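Local coordinates for protein extracellular invertase (Aspergillus kawachii, PDB 5XH8) that probably hydrolyses sucrose at its beta-fructofuranoside bond and transfers fructosyl groups to build fructooligosaccharides such as 1-kestose, as a secreted glycoside hydrolase of family 32, at residues V384-L389 with G407-Q412; L524-V529 with A536-D541; E24-R29 with N362-T367. One frame throughout, in Å; residues are numbered along the deposited sequence.

Contact 1. Residues V384-L389 with G407-Q412; sequences VVDNAL and GTVELQ
Val384 holds CG1 anti to its backbone N (chi1 168°), and Val409 turns CG2 in between its own N and carbonyl carbon (chi1 -70° for CG1). This brings Val409 CG2 to 4.0 Å from Val384 CG1, the two side chains crossing obliquely on one face of the sheet. On that same side CD1 of Leu411 meets both methyls of Val384, 4.1 Å from CG1, with its side chain running roughly at right angles to the valine. The backbones form an antiparallel pairing in a curled mixed sheet, where strand 408-418 runs beside the long strand 366-385, probably as part of a GH32 beta-propeller blade. Val384 and Val409 are its hydrogen-bonded pair: Val409 N donates to Val384 O at 2.7 Å, while the return bond from Val384 N to Val409 O is longer at 3.2 Å. Next to them Val385 faces Thr408, whose CA sets a C-H against Val384 O. Beyond the strand end, Asp386, the centre of an inverse gamma turn, still donates its N to Gly407 O at 3.0 Å. The Asp386 side chain crosses Val409 at about a right angle, OD2 lying 3.2 Å from CG1, and the same oxygen forms a salt bridge with Arg391 of the following helix.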
loop_
_atom_site.group_PDB
_atom_site.type_symbol
_atom_site.label_atom_id
_atom_site.label_comp_id
_atom_site.label_asym_id
_atom_site.label_seq_id
_atom_site.Cartn_x
_atom_site.Cartn_y
_atom_site.Cartn_z
ATOM N N VAL A 384 -44.960 -16.676 -26.646
ATOM C CA VAL A 384 -44.057 -17.762 -26.997
ATOM C C VAL A 384 -44.760 -19.059 -26.633
ATOM O O VAL A 384 -45.381 -19.148 -25.574
ATOM C CB VAL A 384 -42.720 -17.646 -26.214
ATOM C CG1 VAL A 384 -41.866 -18.915 -26.324
ATOM C CG2 VAL A 384 -41.956 -16.414 -26.695
ATOM N N VAL A 385 -44.606 -20.065 -27.491
ATOM C CA VAL A 385 -45.231 -21.358 -27.295
ATOM C C VAL A 385 -44.510 -22.077 -26.167
ATOM O O VAL A 385 -43.282 -22.181 -26.173
ATOM C CB VAL A 385 -45.199 -22.223 -28.577
ATOM C CG1 VAL A 385 -45.679 -23.655 -28.306
ATOM C CG2 VAL A 385 -46.024 -21.564 -29.670
ATOM N N ASP A 386 -45.304 -22.578 -25.219
ATOM C CA ASP A 386 -44.802 -23.212 -24.023
ATOM C C ASP A 386 -44.366 -24.637 -24.337
ATOM O O ASP A 386 -45.058 -25.592 -24.009
ATOM C CB ASP A 386 -45.883 -23.176 -22.934
ATOM C CG ASP A 386 -45.362 -23.571 -21.563
ATOM O OD1 ASP A 386 -44.343 -24.280 -21.458
ATOM O OD2 ASP A 386 -45.974 -23.153 -20.567
ATOM N N ASN A 387 -43.198 -24.767 -24.957
ATOM C CA ASN A 387 -42.619 -26.068 -25.300
ATOM C C ASN A 387 -41.218 -26.171 -24.687
ATOM O O ASN A 387 -40.842 -25.327 -23.873
ATOM C CB ASN A 387 -42.617 -26.280 -26.831
ATOM C CG ASN A 387 -41.890 -25.178 -27.592
ATOM O OD1 ASN A 387 -41.060 -24.457 -27.039
ATOM N ND2 ASN A 387 -42.221 -25.036 -28.873
ATOM N N ALA A 388 -40.480 -27.224 -25.043
ATOM C CA ALA A 388 -39.113 -27.445 -24.582
ATOM C C ALA A 388 -38.191 -26.238 -24.861
ATOM O O ALA A 388 -37.421 -25.815 -23.990
ATOM C CB ALA A 388 -38.547 -28.694 -25.242
ATOM N N LEU A 389 -38.303 -25.684 -26.067
ATOM C CA LEU A 389 -37.459 -24.564 -26.495
ATOM C C LEU A 389 -37.560 -23.398 -25.522
ATOM O O LEU A 389 -36.537 -22.846 -25.109
ATOM C CB LEU A 389 -37.832 -24.085 -27.896
ATOM C CG LEU A 389 -37.659 -25.075 -29.048
ATOM C CD1 LEU A 389 -38.198 -24.441 -30.318
ATOM C CD2 LEU A 389 -36.218 -25.509 -29.236
ATOM N N GLY A 407 -51.760 -21.603 -24.288
ATOM C CA GLY A 407 -50.624 -22.530 -24.401
ATOM C C GLY A 407 -49.272 -21.812 -24.479
ATOM O O GLY A 407 -48.284 -22.402 -24.917
ATOM N N THR A 408 -49.233 -20.553 -24.026
ATOM C CA THR A 408 -48.084 -19.665 -24.213
ATOM C C THR A 408 -47.368 -19.331 -22.902
ATOM O O THR A 408 -47.863 -19.637 -21.812
ATOM C CB THR A 408 -48.508 -18.334 -24.886
ATOM O OG1 THR A 408 -49.500 -17.670 -24.095
ATOM C CG2 THR A 408 -49.061 -18.566 -26.285
ATOM N N VAL A 409 -46.198 -18.703 -23.037
ATOM C CA VAL A 409 -45.462 -18.072 -21.923
ATOM C C VAL A 409 -44.953 -16.674 -22.325
ATOM O O VAL A 409 -44.745 -16.401 -23.512
ATOM C CB VAL A 409 -44.249 -18.917 -21.451
ATOM C CG1 VAL A 409 -44.714 -20.179 -20.746
ATOM C CG2 VAL A 409 -43.312 -19.278 -22.602
ATOM N N GLU A 410 -44.787 -15.791 -21.344
ATOM C CA GLU A 410 -43.999 -14.572 -21.519
ATOM C C GLU A 410 -42.562 -14.845 -21.053
ATOM O O GLU A 410 -42.336 -15.317 -19.927
ATOM C CB GLU A 410 -44.578 -13.417 -20.723
ATOM C CG GLU A 410 -43.948 -12.087 -21.097
ATOM C CD GLU A 410 -44.578 -10.914 -20.396
ATOM O OE1 GLU A 410 -44.957 -11.060 -19.218
ATOM O OE2 GLU A 410 -44.693 -9.840 -21.021
ATOM N N LEU A 411 -41.597 -14.558 -21.925
ATOM C CA LEU A 411 -40.187 -14.707 -21.584
ATOM C C LEU A 411 -39.583 -13.364 -21.235
ATOM O O LEU A 411 -40.066 -12.308 -21.678
ATOM C CB LEU A 411 -39.406 -15.335 -22.728
ATOM C CG LEU A 411 -39.754 -16.768 -23.136
ATOM C CD1 LEU A 411 -38.772 -17.239 -24.196
ATOM C CD2 LEU A 411 -39.761 -17.716 -21.935
ATOM N N GLN A 412 -38.528 -13.425 -20.425
ATOM C CA GLN A 412 -37.758 -12.252 -20.015
ATOM C C GLN A 412 -36.281 -12.496 -20.326
ATOM O O GLN A 412 -35.773 -13.600 -20.133
ATOM C CB GLN A 412 -37.944 -12.022 -18.523
ATOM C CG GLN A 412 -37.455 -10.683 -18.006
ATOM C CD GLN A 412 -37.269 -10.683 -16.497
ATOM O OE1 GLN A 412 -36.489 -11.456 -15.948
ATOM N NE2 GLN A 412 -37.988 -9.817 -15.830
#

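Contact 2. Residues L524-V529 with A536-D541; sequences LRLFDV and AIETLD
The beta hairpin of strands 528-531 and 534-547, in the C-terminal domain of this GH32 enzyme, brings these two segments together. At its paired end Val529 and Ala536 are a hydrogen-bonded antiparallel pair, with Val529 N to Ala536 O and Ala536 N to Val529 O both at 2.8 Å. Asp528 and Ile537 follow as the non-hydrogen-bonded pair, Asp528 OD1 nearing Ile537 CG1, and then Glu538 N reaches Phe527 O at 2.9 Å. Here a side chain takes over from the main chain. Glu538 sends CG anti to its backbone N (chi1 -173°) and stays extended beyond it, which lets OE1 accept the N-H of Phe527 at 3.1 Å through its anti lone pair. Glu538 OE1 also lies near the plane of the Phe527 ring, at its edge, 3.6 Å from Phe527 CD2; the two side chains run side by side in the same direction, ring and carboxylate planes 36° apart. The other oxygen, OE2, forms a salt bridge with Arg558, which probably favours the charged carboxylate. The aliphatic part of Glu538 is packed too, its CB 3.8 Å from Val529 CG2. Over one face of Phe527 sits CG of Arg525, offset toward the rim, and Trp397 meets the ring edge-to-face. Farther from the hairpin turn the contact is apolar: Leu526 CB lies 4.0 Å from Ile537 CG2, and Leu524 CD2 comes to 3.6 Å from Leu540 CD1. Asp528 forms a salt bridge through OD1 with Arg469. Such a hairpin, regular near its turn and parting into side-chain contacts as one strand gives way to loop, belongs here to the antiparallel beta-sandwich that follows the propeller in family 32 enzymes.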
loop_
_atom_site.group_PDB
_atom_site.type_symbol
_atom_site.label_atom_id
_atom_site.label_comp_id
_atom_site.label_asym_id
_atom_site.label_seq_id
_atom_site.Cartn_x
_atom_site.Cartn_y
_atom_site.Cartn_z
ATOM N N LEU A 524 -28.284 -17.873 -31.030
ATOM C CA LEU A 524 -29.535 -17.132 -30.989
ATOM C C LEU A 524 -30.687 -18.123 -31.202
ATOM O O LEU A 524 -30.753 -18.747 -32.249
ATOM C CB LEU A 524 -29.568 -16.070 -32.084
ATOM C CG LEU A 524 -30.893 -15.309 -32.209
ATOM C CD1 LEU A 524 -31.209 -14.501 -30.952
ATOM C CD2 LEU A 524 -30.860 -14.421 -33.436
ATOM N N ARG A 525 -31.557 -18.275 -30.204
ATOM C CA ARG A 525 -32.747 -19.108 -30.335
ATOM C C ARG A 525 -33.892 -18.259 -30.845
ATOM O O ARG A 525 -34.174 -17.185 -30.309
ATOM C CB ARG A 525 -33.158 -19.747 -29.016
ATOM C CG ARG A 525 -34.532 -20.432 -29.079
ATOM C CD ARG A 525 -34.689 -21.492 -28.021
ATOM N NE ARG A 525 -33.740 -22.567 -28.252
ATOM C CZ ARG A 525 -33.430 -23.507 -27.373
ATOM N NH1 ARG A 525 -34.015 -23.563 -26.176
ATOM N NH2 ARG A 525 -32.530 -24.419 -27.700
ATOM N N LEU A 526 -34.534 -18.763 -31.893
ATOM C CA LEU A 526 -35.793 -18.238 -32.418
ATOM C C LEU A 526 -36.848 -19.205 -31.880
ATOM O O LEU A 526 -36.827 -20.398 -32.204
ATOM C CB LEU A 526 -35.755 -18.243 -33.959
ATOM C CG LEU A 526 -34.658 -17.338 -34.560
ATOM C CD1 LEU A 526 -34.532 -17.471 -36.076
ATOM C CD2 LEU A 526 -34.923 -15.884 -34.178
ATOM N N PHE A 527 -37.718 -18.701 -31.006
ATOM C CA PHE A 527 -38.700 -19.552 -30.329
ATOM C C PHE A 527 -39.914 -19.790 -31.235
ATOM O O PHE A 527 -40.085 -19.122 -32.268
ATOM C CB PHE A 527 -39.191 -18.898 -29.042
ATOM C CG PHE A 527 -38.111 -18.629 -28.038
ATOM C CD1 PHE A 527 -37.707 -19.619 -27.144
ATOM C CD2 PHE A 527 -37.517 -17.369 -27.960
ATOM C CE1 PHE A 527 -36.720 -19.362 -26.205
ATOM C CE2 PHE A 527 -36.524 -17.110 -27.022
ATOM C CZ PHE A 527 -36.128 -18.104 -26.145
ATOM N N ASP A 528 -40.768 -20.725 -30.828
ATOM C CA ASP A 528 -42.083 -20.875 -31.471
ATOM C C ASP A 528 -43.002 -19.845 -30.851
ATOM O O ASP A 528 -43.045 -19.717 -29.628
ATOM C CB ASP A 528 -42.597 -22.309 -31.318
ATOM C CG ASP A 528 -41.738 -23.300 -32.071
ATOM O OD1 ASP A 528 -41.423 -23.043 -33.246
ATOM O OD2 ASP A 528 -41.362 -24.332 -31.500
ATOM N N VAL A 529 -43.702 -19.099 -31.701
ATOM C CA VAL A 529 -44.504 -17.953 -31.307
ATOM C C VAL A 529 -45.935 -18.099 -31.869
ATOM O O VAL A 529 -46.134 -18.747 -32.892
ATOM C CB VAL A 529 -43.817 -16.662 -31.808
ATOM C CG1 VAL A 529 -44.632 -15.423 -31.490
ATOM C CG2 VAL A 529 -42.433 -16.537 -31.169
ATOM N N ALA A 536 -45.838 -20.071 -35.398
ATOM C CA ALA A 536 -44.726 -19.937 -36.342
ATOM C C ALA A 536 -43.366 -19.897 -35.624
ATOM O O ALA A 536 -43.281 -19.619 -34.431
ATOM C CB ALA A 536 -44.909 -18.679 -37.184
ATOM N N ILE A 537 -42.306 -20.175 -36.375
ATOM C CA ILE A 537 -40.963 -19.845 -35.916
ATOM C C ILE A 537 -40.859 -18.324 -35.917
ATOM O O ILE A 537 -41.244 -17.657 -36.885
ATOM C CB ILE A 537 -39.858 -20.445 -36.795
ATOM C CG1 ILE A 537 -39.938 -21.983 -36.761
ATOM C CG2 ILE A 537 -38.490 -19.946 -36.317
ATOM C CD1 ILE A 537 -38.890 -22.685 -37.599
ATOM N N GLU A 538 -40.363 -17.788 -34.806
ATOM C CA GLU A 538 -40.113 -16.349 -34.641
ATOM C C GLU A 538 -39.315 -15.733 -35.805
ATOM O O GLU A 538 -38.385 -16.335 -36.312
ATOM C CB GLU A 538 -39.334 -16.152 -33.331
ATOM C CG GLU A 538 -39.125 -14.718 -32.899
ATOM C CD GLU A 538 -38.466 -14.613 -31.539
ATOM O OE1 GLU A 538 -37.908 -15.603 -31.021
ATOM O OE2 GLU A 538 -38.509 -13.510 -30.994
ATOM N N THR A 539 -39.700 -14.535 -36.222
ATOM C CA THR A 539 -38.978 -13.805 -37.258
ATOM C C THR A 539 -37.559 -13.370 -36.760
ATOM O O THR A 539 -37.380 -13.002 -35.594
ATOM C CB THR A 539 -39.824 -12.604 -37.748
ATOM O OG1 THR A 539 -40.955 -13.109 -38.482
ATOM C CG2 THR A 539 -39.043 -11.675 -38.657
ATOM N N LEU A 540 -36.572 -13.485 -37.648
ATOM C CA LEU A 540 -35.211 -12.997 -37.400
ATOM C C LEU A 540 -35.162 -11.563 -37.874
ATOM O O LEU A 540 -35.216 -11.303 -39.078
ATOM C CB LEU A 540 -34.177 -13.834 -38.151
ATOM C CG LEU A 540 -32.718 -13.363 -38.087
ATOM C CD1 LEU A 540 -32.212 -13.345 -36.640
ATOM C CD2 LEU A 540 -31.843 -14.244 -38.971
ATOM N N ASP A 541 -35.163 -10.643 -36.922
ATOM C CA ASP A 541 -35.010 -9.217 -37.178
ATOM C C ASP A 541 -33.529 -8.810 -37.078
ATOM O O ASP A 541 -32.997 -8.548 -35.994
ATOM C CB ASP A 541 -35.872 -8.435 -36.192
ATOM C CG ASP A 541 -35.966 -6.981 -36.535
ATOM O OD1 ASP A 541 -35.630 -6.606 -37.675
ATOM O OD2 ASP A 541 -36.374 -6.200 -35.664
#

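Contact 3. Residues E24-R29 with N362-T367; sequences ETWRPR and NQQNWT
Arg27 stands its guanidinium steeply over the indole of Trp366, the two planes 78° apart. The planar group presents an edge: Arg27 NH1 hangs 3.5 Å from Trp366 CG over one face, toward the rim, and Arg27 CZ lies 4.8 Å from the centroid of the five-membered ring of Trp366, 15° off its normal, a cation-pi contact. The arginine runs extended from CG to NE; its CG, anti to the backbone N (chi1 -167°), comes to 4.1 Å from Trp366 NE1. NE is held in a salt bridge with the C-terminal carboxylate of Tyr605, and NH2 bonds to Pro34 O. The opposite face of Trp366 is taken by CD of Gln364 from its own segment, leaving the indole sandwiched between a guanidinium and an amide. That amide is fixed by NE2, which donates to Trp366 O at 2.8 Å. The N-terminal loop ahead of strand 37-47 thus lies between the start of strand 366-385 and the C-terminal domain, where Trp26 O bonds to Ser549 and Arg27 O to Asn548. Trp26, whose side chain lies close to a bound glycerol, meets the same amide differently: the side chains cross at about a right angle, the amide nearly upright to the ring, and Gln364 OE1 lies at the ring edge, 3.4 Å from Trp26 CE3. A water among the three residues accepts from Trp26 N at 2.7 Å, lies close to Gln364 OE1, and accepts a weak bond from Trp366 NE1, whose main partner is Phe23 O. On the six-membered ring, Trp366 CZ2 comes to 3.4 Å from Arg27 CA, and Pro28 comes tip to tip with the indole, Pro28 CD 3.9 Å from Trp366 CH2.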
loop_
_atom_site.group_PDB
_atom_site.type_symbol
_atom_site.label_atom_id
_atom_site.label_comp_id
_atom_site.label_asym_id
_atom_site.label_seq_id
_atom_site.Cartn_x
_atom_site.Cartn_y
_atom_site.Cartn_z
ATOM N N GLU A 24 -6.260 5.588 -42.811
ATOM C CA GLU A 24 -7.679 5.648 -43.177
ATOM C C GLU A 24 -8.282 4.358 -43.702
ATOM O O GLU A 24 -9.509 4.248 -43.776
ATOM C CB GLU A 24 -7.939 6.795 -44.179
ATOM C CG GLU A 24 -7.630 8.202 -43.655
ATOM C CD GLU A 24 -8.521 8.680 -42.473
ATOM O OE1 GLU A 24 -9.488 7.984 -42.086
ATOM O OE2 GLU A 24 -8.243 9.770 -41.900
ATOM N N THR A 25 -7.449 3.365 -44.016
ATOM C CA THR A 25 -7.862 2.208 -44.803
ATOM C C THR A 25 -9.092 1.530 -44.266
ATOM O O THR A 25 -10.077 1.316 -45.011
ATOM C CB THR A 25 -6.715 1.180 -44.890
ATOM O OG1 THR A 25 -5.558 1.824 -45.423
ATOM C CG2 THR A 25 -7.084 -0.016 -45.786
ATOM N N TRP A 26 -9.033 1.203 -42.970
ATOM C CA TRP A 26 -10.061 0.411 -42.296
ATOM C C TRP A 26 -10.761 1.171 -41.150
ATOM O O TRP A 26 -11.549 0.594 -40.386
ATOM C CB TRP A 26 -9.411 -0.866 -41.783
ATOM C CG TRP A 26 -9.040 -1.848 -42.888
ATOM C CD1 TRP A 26 -9.806 -2.201 -43.981
ATOM C CD2 TRP A 26 -7.836 -2.633 -42.978
ATOM N NE1 TRP A 26 -9.147 -3.146 -44.738
ATOM C CE2 TRP A 26 -7.936 -3.422 -44.155
ATOM C CE3 TRP A 26 -6.682 -2.748 -42.178
ATOM C CZ2 TRP A 26 -6.938 -4.307 -44.543
ATOM C CZ3 TRP A 26 -5.680 -3.637 -42.569
ATOM C CH2 TRP A 26 -5.824 -4.415 -43.741
ATOM N N ARG A 27 -10.496 2.465 -41.081
ATOM C CA ARG A 27 -10.901 3.313 -39.974
ATOM C C ARG A 27 -12.400 3.627 -39.993
ATOM O O ARG A 27 -12.932 4.118 -40.987
ATOM C CB ARG A 27 -10.096 4.609 -40.000
ATOM C CG ARG A 27 -10.191 5.449 -38.733
ATOM C CD ARG A 27 -9.183 6.586 -38.738
ATOM N NE ARG A 27 -9.376 7.443 -37.574
ATOM C CZ ARG A 27 -8.938 7.205 -36.333
ATOM N NH1 ARG A 27 -8.210 6.131 -36.035
ATOM N NH2 ARG A 27 -9.230 8.069 -35.369
ATOM N N PRO A 28 -13.077 3.374 -38.873
ATOM C CA PRO A 28 -14.483 3.733 -38.824
ATOM C C PRO A 28 -14.685 5.252 -38.701
ATOM O O PRO A 28 -13.763 5.980 -38.291
ATOM C CB PRO A 28 -14.977 2.970 -37.596
ATOM C CG PRO A 28 -13.799 2.912 -36.698
ATOM C CD PRO A 28 -12.617 2.777 -37.608
ATOM N N ARG A 29 -15.880 5.718 -39.054
ATOM C CA ARG A 29 -16.265 7.134 -38.859
ATOM C C ARG A 29 -17.316 7.403 -37.778
ATOM O O ARG A 29 -17.443 8.551 -37.329
ATOM C CB ARG A 29 -16.733 7.732 -40.192
ATOM C CG ARG A 29 -18.055 7.202 -40.717
ATOM C CD ARG A 29 -18.567 8.071 -41.875
ATOM N NE ARG A 29 -17.662 8.052 -43.032
ATOM C CZ ARG A 29 -17.994 7.825 -44.312
ATOM N NH1 ARG A 29 -19.258 7.620 -44.723
ATOM N NH2 ARG A 29 -17.025 7.836 -45.224
ATOM N N ASN A 362 2.163 -0.460 -37.422
ATOM C CA ASN A 362 2.822 0.822 -37.699
ATOM C C ASN A 362 2.253 1.512 -38.925
ATOM O O ASN A 362 2.238 2.735 -38.977
ATOM C CB ASN A 362 4.326 0.659 -37.858
ATOM C CG ASN A 362 4.995 0.210 -36.576
ATOM O OD1 ASN A 362 4.432 0.310 -35.487
ATOM N ND2 ASN A 362 6.191 -0.297 -36.706
ATOM N N GLN A 363 1.756 0.720 -39.871
ATOM C CA GLN A 363 1.128 1.243 -41.089
ATOM C C GLN A 363 -0.241 1.827 -40.763
ATOM O O GLN A 363 -0.598 2.914 -41.219
ATOM C CB GLN A 363 0.996 0.121 -42.133
ATOM C CG GLN A 363 2.332 -0.324 -42.728
ATOM C CD GLN A 363 3.178 -1.170 -41.789
ATOM O OE1 GLN A 363 2.673 -1.898 -40.921
ATOM N NE2 GLN A 363 4.476 -1.096 -41.973
ATOM N N GLN A 364 -1.014 1.104 -39.966
ATOM C CA GLN A 364 -2.334 1.584 -39.587
ATOM C C GLN A 364 -2.215 2.778 -38.633
ATOM O O GLN A 364 -2.939 3.748 -38.769
ATOM C CB GLN A 364 -3.162 0.451 -38.981
ATOM C CG GLN A 364 -4.608 0.830 -38.749
ATOM C CD GLN A 364 -5.495 -0.379 -38.581
ATOM O OE1 GLN A 364 -6.248 -0.738 -39.483
ATOM N NE2 GLN A 364 -5.404 -1.022 -37.410
ATOM N N ASN A 365 -1.280 2.714 -37.695
ATOM C CA ASN A 365 -1.098 3.754 -36.700
ATOM C C ASN A 365 -2.327 3.968 -35.793
ATOM O O ASN A 365 -2.478 5.041 -35.209
ATOM C CB ASN A 365 -0.660 5.082 -37.332
ATOM C CG ASN A 365 -0.087 6.059 -36.304
ATOM O OD1 ASN A 365 0.518 5.654 -35.334
ATOM N ND2 ASN A 365 -0.318 7.336 -36.501
ATOM N N TRP A 366 -3.185 2.952 -35.687
ATOM C CA TRP A 366 -4.198 2.872 -34.642
ATOM C C TRP A 366 -4.560 1.403 -34.475
ATOM O O TRP A 366 -4.289 0.577 -35.354
ATOM C CB TRP A 366 -5.458 3.697 -34.948
ATOM C CG TRP A 366 -6.191 3.288 -36.223
ATOM C CD1 TRP A 366 -5.945 3.750 -37.490
ATOM C CD2 TRP A 366 -7.270 2.336 -36.350
ATOM N NE1 TRP A 366 -6.798 3.153 -38.392
ATOM C CE2 TRP A 366 -7.610 2.272 -37.730
ATOM C CE3 TRP A 366 -7.981 1.546 -35.443
ATOM C CZ2 TRP A 366 -8.617 1.444 -38.219
ATOM C CZ3 TRP A 366 -9.015 0.741 -35.928
ATOM C CH2 TRP A 366 -9.307 0.685 -37.314
ATOM N N THR A 367 -5.149 1.095 -33.325
ATOM C CA THR A 367 -5.455 -0.272 -32.934
ATOM C C THR A 367 -6.657 -0.254 -32.009
ATOM O O THR A 367 -6.617 0.387 -30.957
ATOM C CB THR A 367 -4.283 -0.923 -32.169
ATOM O OG1 THR A 367 -3.081 -0.827 -32.928
ATOM C CG2 THR A 367 -4.581 -2.383 -31.867
HETATM O O HOH W 1 -7.060 1.520 -41.183
#

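Overall arrangement
From the N terminus, the segment 24-29 is first, and contact 3 joins it across 332 residues to 362-367, so most of the propeller lies within that loop. Strand 366-385 then leads to contact 1, whose centre lies about 46 Å from that of contact 3 and which closes a short excursion through helix 388-391 and strand 398-403. Contact 2 closes later, a tight hairpin in the C-terminal domain. The three follow in series, none nested or crossing. Contacts 1 and 2 touch: Val385 N lies 2.7 Å from Asp528 O, probably hydrogen-bonded, and Arg525 NH1 reaches Leu389 O, joining the propeller strand to the beta-sandwich. Contact 3 stands apart, on the other side of the chain's centre from contact 1.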